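XPF endonuclease (Aeropyrum pernix, PDB 2BGW) probably cuts DNA as a magnesium-binding, structure-specific endonuclease linked to nucleotide excision repair. Local coordinates at residues D42-D47 / E77-V82; P90-Y95 / R100-A105. All coordinates share one frame; numbering follows the deposited sequence.

How the contacts relate
Both contacts belong to the nuclease part of the chain and follow one another in sequence, with centres 25 Å apart and nearest atoms about 12 Å apart. Contact 1 sits almost at the centre of the chain, contact 2 about 25 Å from it, where the second subunit packs; each is largely buried. Strand 81-87 connects them: contact 1 includes its start, while contact 2 joins the loop beyond it to helix 99-112. Neither has a hydrogen bond across its segments. Contact 1 is a slight leucine-tyrosine touch, with the magnesium ligand D42 at the far end of segment 42-47, whereas contact 2 is broader and apolar, made of valine, proline and leucine carbons and a tyrosine ring.

Contact 1 of 2, residues D42-D47 / E77-V82; sequences DYLVSD and EHYETV. With MG (magnesium ion), chain E; nucleotides of chain C.
L44 and Y79 meet in the PD-(D/E)XK nuclease core, between strand 43-46 of the mixed sheet and the turn that carries the chain from helix 67-78 into strand 81-87. The touch is small: L44 CD1 lies 3.8 Å from Y79 CE2, the two side chains crossing at about a right angle and the methyl approaching the ring obliquely. In L44, CG is anti to the backbone N (chi1 -177°), and the turn about CB-CG (chi2 73°) then directs CD1 to the tyrosine. Next along the ring, Y79 CD2 has the backbone oxygen D47 O at 4.4 Å, a loose approach without a hydrogen bond. Y79 is the first residue to leave the helical conformation after helix 67-78, so the ring projects from the very point where the chain turns.

What positions this pair lies one shell out. Y79 OH is hydrogen-bonded to E158 and D47 OD2 forms a salt bridge with R157, so neighbouring residues of helix 155-165 hold both sides of the contact, while L44 also rests on L153. At the other end of the same strand, D42 and Y43 both face V51 in a classic beta bulge. Just there D42 binds the magnesium ion through one oxygen, OD2 at 2.4 Å from the metal, against 3.1 Å for OD1; E52 is a further ligand, and the backbone N of R53 donates to the same OD2.

The helix end before Y79 faces DNA. The carboxylate of E77 stays well short of a bond with the phosphate of DA15 of chain C, OE2 being 4.1 Å from OP2, and like charge would probably discourage a closer approach. The tighter meeting is with the base, E77 CA lying 3.6 Å from N7 of that adenine.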
loop_
_atom_site.group_PDB
_atom_site.type_symbol
_atom_site.label_atom_id
_atom_site.label_comp_id
_atom_site.label_asym_id
_atom_site.label_seq_id
_atom_site.Cartn_x
_atom_site.Cartn_y
_atom_site.Cartn_z
ATOM N N ASP A 42 -2.893 2.874 -8.102
ATOM C CA ASP A 42 -2.560 3.287 -9.460
ATOM C C ASP A 42 -1.673 2.322 -10.150
ATOM O O ASP A 42 -1.718 2.219 -11.369
ATOM C CB ASP A 42 -1.898 4.666 -9.492
ATOM C CG ASP A 42 -2.646 5.695 -8.659
ATOM O OD1 ASP A 42 -3.909 5.626 -8.583
ATOM O OD2 ASP A 42 -1.966 6.556 -8.053
ATOM N N TYR A 43 -0.849 1.623 -9.386
ATOM C CA TYR A 43 0.021 0.637 -9.982
ATOM C C TYR A 43 0.001 -0.643 -9.190
ATOM O O TYR A 43 0.266 -0.626 -7.999
ATOM C CB TYR A 43 1.448 1.164 -10.068
ATOM C CG TYR A 43 1.588 2.288 -11.019
ATOM C CD1 TYR A 43 1.404 3.598 -10.593
ATOM C CD2 TYR A 43 1.876 2.065 -12.343
ATOM C CE1 TYR A 43 1.516 4.662 -11.462
ATOM C CE2 TYR A 43 1.999 3.116 -13.226
ATOM C CZ TYR A 43 1.809 4.412 -12.769
ATOM O OH TYR A 43 1.911 5.472 -13.620
ATOM N N LEU A 44 -0.318 -1.745 -9.863
ATOM C CA LEU A 44 -0.166 -3.060 -9.279
ATOM C C LEU A 44 1.239 -3.608 -9.586
ATOM O O LEU A 44 1.590 -3.896 -10.732
ATOM C CB LEU A 44 -1.280 -4.007 -9.764
ATOM C CG LEU A 44 -1.218 -5.408 -9.133
ATOM C CD1 LEU A 44 -1.660 -5.424 -7.677
ATOM C CD2 LEU A 44 -1.984 -6.402 -9.925
ATOM N N VAL A 45 2.030 -3.795 -8.550
ATOM C CA VAL A 45 3.440 -4.105 -8.712
ATOM C C VAL A 45 3.792 -5.603 -8.592
ATOM O O VAL A 45 4.574 -6.123 -9.358
ATOM C CB VAL A 45 4.254 -3.241 -7.737
ATOM C CG1 VAL A 45 5.667 -3.728 -7.627
ATOM C CG2 VAL A 45 4.223 -1.838 -8.214
ATOM N N SER A 46 3.227 -6.292 -7.624
ATOM C CA SER A 46 3.450 -7.699 -7.470
ATOM C C SER A 46 2.143 -8.115 -6.844
ATOM O O SER A 46 1.279 -7.266 -6.660
ATOM C CB SER A 46 4.643 -7.945 -6.549
ATOM O OG SER A 46 4.302 -7.850 -5.174
ATOM N N ASP A 47 1.963 -9.393 -6.507
ATOM C CA ASP A 47 0.636 -9.833 -6.030
ATOM C C ASP A 47 0.212 -9.154 -4.729
ATOM O O ASP A 47 -0.962 -9.112 -4.400
ATOM C CB ASP A 47 0.473 -11.366 -5.945
ATOM C CG ASP A 47 -1.021 -11.783 -5.717
ATOM O OD1 ASP A 47 -1.851 -11.663 -6.679
ATOM O OD2 ASP A 47 -1.379 -12.184 -4.558
ATOM N N GLU A 77 -5.925 -2.240 4.081
ATOM C CA GLU A 77 -6.810 -3.388 4.332
ATOM C C GLU A 77 -6.644 -4.460 3.265
ATOM O O GLU A 77 -6.723 -5.634 3.556
ATOM C CB GLU A 77 -8.267 -2.939 4.288
ATOM C CG GLU A 77 -9.288 -3.933 4.845
ATOM C CD GLU A 77 -10.753 -3.523 4.589
ATOM O OE1 GLU A 77 -11.054 -2.354 4.238
ATOM O OE2 GLU A 77 -11.630 -4.399 4.758
ATOM N N HIS A 78 -6.410 -4.056 2.026
ATOM C CA HIS A 78 -6.461 -5.001 0.938
ATOM C C HIS A 78 -5.113 -5.517 0.433
ATOM O O HIS A 78 -5.053 -6.564 -0.187
ATOM C CB HIS A 78 -7.269 -4.398 -0.196
ATOM C CG HIS A 78 -8.703 -4.172 0.157
ATOM N ND1 HIS A 78 -9.127 -3.089 0.895
ATOM C CD2 HIS A 78 -9.811 -4.904 -0.101
ATOM C CE1 HIS A 78 -10.432 -3.159 1.068
ATOM N NE2 HIS A 78 -10.872 -4.251 0.474
ATOM N N TYR A 79 -4.026 -4.807 0.680
ATOM C CA TYR A 79 -2.758 -5.276 0.180
ATOM C C TYR A 79 -1.815 -5.384 1.287
ATOM O O TYR A 79 -1.903 -4.670 2.276
ATOM C CB TYR A 79 -2.212 -4.345 -0.861
ATOM C CG TYR A 79 -3.044 -4.393 -2.090
ATOM C CD1 TYR A 79 -4.207 -3.651 -2.181
ATOM C CD2 TYR A 79 -2.701 -5.212 -3.154
ATOM C CE1 TYR A 79 -4.990 -3.703 -3.309
ATOM C CE2 TYR A 79 -3.487 -5.273 -4.298
ATOM C CZ TYR A 79 -4.626 -4.515 -4.362
ATOM O OH TYR A 79 -5.422 -4.541 -5.471
ATOM N N GLU A 80 -0.887 -6.301 1.157
ATOM C CA GLU A 80 -0.048 -6.568 2.306
ATOM C C GLU A 80 1.039 -5.482 2.478
ATOM O O GLU A 80 1.582 -5.289 3.562
ATOM C CB GLU A 80 0.452 -8.010 2.225
ATOM C CG GLU A 80 1.818 -8.218 1.655
ATOM C CD GLU A 80 2.745 -8.821 2.712
ATOM O OE1 GLU A 80 2.598 -8.424 3.910
ATOM O OE2 GLU A 80 3.594 -9.691 2.353
ATOM N N THR A 81 1.297 -4.755 1.394
ATOM C CA THR A 81 2.342 -3.766 1.327
ATOM C C THR A 81 1.816 -2.618 0.493
ATOM O O THR A 81 1.451 -2.787 -0.668
ATOM C CB THR A 81 3.623 -4.375 0.703
ATOM O OG1 THR A 81 4.165 -5.354 1.594
ATOM C CG2 THR A 81 4.686 -3.341 0.480
ATOM N N VAL A 82 1.773 -1.440 1.088
ATOM C CA VAL A 82 1.242 -0.263 0.406
ATOM C C VAL A 82 2.320 0.793 0.284
ATOM O O VAL A 82 2.868 1.231 1.276
ATOM C CB VAL A 82 0.030 0.356 1.190
ATOM C CG1 VAL A 82 -0.577 1.473 0.409
ATOM C CG2 VAL A 82 -1.029 -0.677 1.460
HETATM MG MG MG E . -3.353 8.469 -7.448
ATOM P P DA C 15 -12.988 -1.829 9.342
ATOM O OP1 DA C 15 -14.155 -1.300 10.072
ATOM O OP2 DA C 15 -13.109 -2.119 7.890
ATOM O "O5'" DA C 15 -11.793 -0.800 9.570
ATOM C "C5'" DA C 15 -11.568 -0.410 10.928
ATOM C "C4'" DA C 15 -10.204 0.224 11.066
ATOM O "O4'" DA C 15 -9.193 -0.770 10.728
ATOM C "C3'" DA C 15 -10.013 1.374 10.078
ATOM O "O3'" DA C 15 -9.972 2.634 10.758
ATOM C "C2'" DA C 15 -8.710 1.054 9.346
ATOM C "C1'" DA C 15 -8.096 -0.071 10.187
ATOM N N9 DA C 15 -7.210 -0.894 9.364
ATOM C C8 DA C 15 -7.508 -1.506 8.176
ATOM N N7 DA C 15 -6.480 -2.132 7.647
ATOM C C5 DA C 15 -5.438 -1.904 8.536
ATOM C C6 DA C 15 -4.076 -2.286 8.528
ATOM N N6 DA C 15 -3.511 -3.035 7.571
ATOM N N1 DA C 15 -3.316 -1.871 9.561
ATOM C C2 DA C 15 -3.899 -1.127 10.512
ATOM N N3 DA C 15 -5.155 -0.694 10.620
ATOM C C4 DA C 15 -5.875 -1.128 9.590
#

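Contact 2 of 2, residues P90-Y95 / R100-A105; sequences PVPRRY and RSLYAA
The ring of Y103 meets V91 and P90 obliquely, in the connection of a beta-alpha-beta unit: residues 90-95 belong to the loop that leaves strand 81-87, and helix 99-112 leads on to the parallel strand 116-120. V91 CG2 comes obliquely to the hydroxyl end of the ring, 3.6 Å from Y103 CZ and 3.3 Å from Y103 OH, the two side chains standing at about a right angle. On the CE2 side of the ring, P90 CB is 4.3 Å from Y103 CE2. The second aromatic residue, Y95, works differently: it meets the helix through its CB rather than its ring.

That CB belongs to a group of loop atoms gathered around a single methyl, L102 CD1. Y95 CB is 4.2 Å from it, V91 CG1 is likewise 4.2 Å away, and P92 CD and the backbone oxygen of P90 complete the set. V91 thus divides its two methyls between neighbouring helix residues, CG1 to L102 and CG2 to Y103; with CG1 anti to the backbone N (chi1 -172°), the branches are spread to do so. In L102, CD1 continues the extended line from CA (chi2 178°), which carries this methyl out to the loop, while CD2 folds back.

Behind the contact, L63 of helix 56-65 packs against L102, and Y95 lies on A60. The outward side belongs to the dimer: R100 makes a salt bridge with E131 of the second subunit, and P90 packs on N119 of that subunit. Y103 OH, which V91 CG2 touches, also makes a weak hydrogen bond with M121 N of the second subunit.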
loop_
_atom_site.group_PDB
_atom_site.type_symbol
_atom_site.label_atom_id
_atom_site.label_comp_id
_atom_site.label_asym_id
_atom_site.label_seq_id
_atom_site.Cartn_x
_atom_site.Cartn_y
_atom_site.Cartn_z
ATOM N N PRO A 90 8.039 17.569 -0.659
ATOM C CA PRO A 90 7.139 17.129 0.368
ATOM C C PRO A 90 6.150 18.198 0.736
ATOM O O PRO A 90 4.991 17.896 0.897
ATOM C CB PRO A 90 8.071 16.848 1.523
ATOM C CG PRO A 90 9.313 16.361 0.849
ATOM C CD PRO A 90 9.441 17.241 -0.344
ATOM N N VAL A 91 6.598 19.446 0.844
ATOM C CA VAL A 91 5.728 20.588 1.176
ATOM C C VAL A 91 5.776 21.582 0.024
ATOM O O VAL A 91 6.760 22.305 -0.149
ATOM C CB VAL A 91 6.231 21.341 2.413
ATOM C CG1 VAL A 91 5.225 22.379 2.826
ATOM C CG2 VAL A 91 6.551 20.384 3.557
ATOM N N PRO A 92 4.712 21.649 -0.767
ATOM C CA PRO A 92 4.726 22.619 -1.852
ATOM C C PRO A 92 4.638 24.059 -1.298
ATOM O O PRO A 92 4.172 24.260 -0.161
ATOM C CB PRO A 92 3.458 22.283 -2.627
ATOM C CG PRO A 92 2.964 20.998 -2.076
ATOM C CD PRO A 92 3.450 20.912 -0.694
ATOM N N ARG A 93 5.083 25.048 -2.083
ATOM C CA ARG A 93 4.982 26.466 -1.670
ATOM C C ARG A 93 3.594 26.775 -1.056
ATOM O O ARG A 93 3.476 27.051 0.143
ATOM C CB ARG A 93 5.326 27.431 -2.836
ATOM N N ARG A 94 2.553 26.665 -1.872
ATOM C CA ARG A 94 1.186 26.940 -1.435
ATOM C C ARG A 94 0.747 26.380 -0.043
ATOM O O ARG A 94 -0.380 26.638 0.406
ATOM C CB ARG A 94 0.226 26.498 -2.551
ATOM C CG ARG A 94 -1.063 25.946 -2.031
ATOM C CD ARG A 94 -2.077 25.642 -3.092
ATOM N NE ARG A 94 -3.357 25.470 -2.409
ATOM C CZ ARG A 94 -4.552 25.537 -2.986
ATOM N NH1 ARG A 94 -4.645 25.766 -4.296
ATOM N NH2 ARG A 94 -5.659 25.359 -2.245
ATOM N N TYR A 95 1.627 25.630 0.633
ATOM C CA TYR A 95 1.255 24.875 1.851
ATOM C C TYR A 95 2.183 25.041 3.037
ATOM O O TYR A 95 2.027 24.342 4.048
ATOM C CB TYR A 95 1.110 23.386 1.556
ATOM C CG TYR A 95 -0.182 23.029 0.908
ATOM C CD1 TYR A 95 -0.287 22.947 -0.480
ATOM C CD2 TYR A 95 -1.310 22.780 1.673
ATOM C CE1 TYR A 95 -1.492 22.621 -1.100
ATOM C CE2 TYR A 95 -2.523 22.460 1.071
ATOM C CZ TYR A 95 -2.604 22.388 -0.313
ATOM O OH TYR A 95 -3.811 22.072 -0.894
ATOM N N ARG A 100 3.220 21.297 9.862
ATOM C CA ARG A 100 3.041 20.455 11.036
ATOM C C ARG A 100 2.035 19.400 10.637
ATOM O O ARG A 100 2.226 18.238 10.953
ATOM C CB ARG A 100 2.545 21.224 12.248
ATOM C CG ARG A 100 2.323 20.343 13.483
ATOM C CD ARG A 100 3.424 20.573 14.538
ATOM N NE ARG A 100 3.294 19.715 15.723
ATOM C CZ ARG A 100 2.320 19.815 16.636
ATOM N NH1 ARG A 100 1.369 20.742 16.502
ATOM N NH2 ARG A 100 2.279 18.971 17.679
ATOM N N SER A 101 0.992 19.806 9.911
ATOM C CA SER A 101 0.012 18.884 9.373
ATOM C C SER A 101 0.664 17.820 8.490
ATOM O O SER A 101 0.645 16.635 8.824
ATOM C CB SER A 101 -1.033 19.640 8.566
ATOM O OG SER A 101 -2.087 20.047 9.390
ATOM N N LEU A 102 1.247 18.254 7.373
ATOM C CA LEU A 102 1.762 17.346 6.362
ATOM C C LEU A 102 2.658 16.240 6.946
ATOM O O LEU A 102 2.338 15.048 6.817
ATOM C CB LEU A 102 2.435 18.126 5.236
ATOM C CG LEU A 102 1.414 18.899 4.401
ATOM C CD1 LEU A 102 2.057 19.713 3.308
ATOM C CD2 LEU A 102 0.419 17.981 3.781
ATOM N N TYR A 103 3.738 16.628 7.626
ATOM C CA TYR A 103 4.673 15.654 8.162
ATOM C C TYR A 103 3.969 14.762 9.179
ATOM O O TYR A 103 4.227 13.560 9.226
ATOM C CB TYR A 103 5.917 16.317 8.777
ATOM C CG TYR A 103 6.800 17.049 7.788
ATOM C CD1 TYR A 103 6.968 18.437 7.861
ATOM C CD2 TYR A 103 7.471 16.363 6.768
ATOM C CE1 TYR A 103 7.780 19.133 6.944
ATOM C CE2 TYR A 103 8.299 17.054 5.846
ATOM C CZ TYR A 103 8.437 18.442 5.951
ATOM O OH TYR A 103 9.223 19.121 5.059
ATOM N N ALA A 104 3.070 15.330 9.981
ATOM C CA ALA A 104 2.316 14.526 10.953
ATOM C C ALA A 104 1.509 13.450 10.232
ATOM O O ALA A 104 1.494 12.296 10.654
ATOM C CB ALA A 104 1.422 15.386 11.809
ATOM N N ALA A 105 0.868 13.818 9.133
ATOM C CA ALA A 105 0.148 12.846 8.342
ATOM C C ALA A 105 1.107 11.724 7.945
ATOM O O ALA A 105 0.847 10.545 8.193
ATOM C CB ALA A 105 -0.455 13.501 7.101
#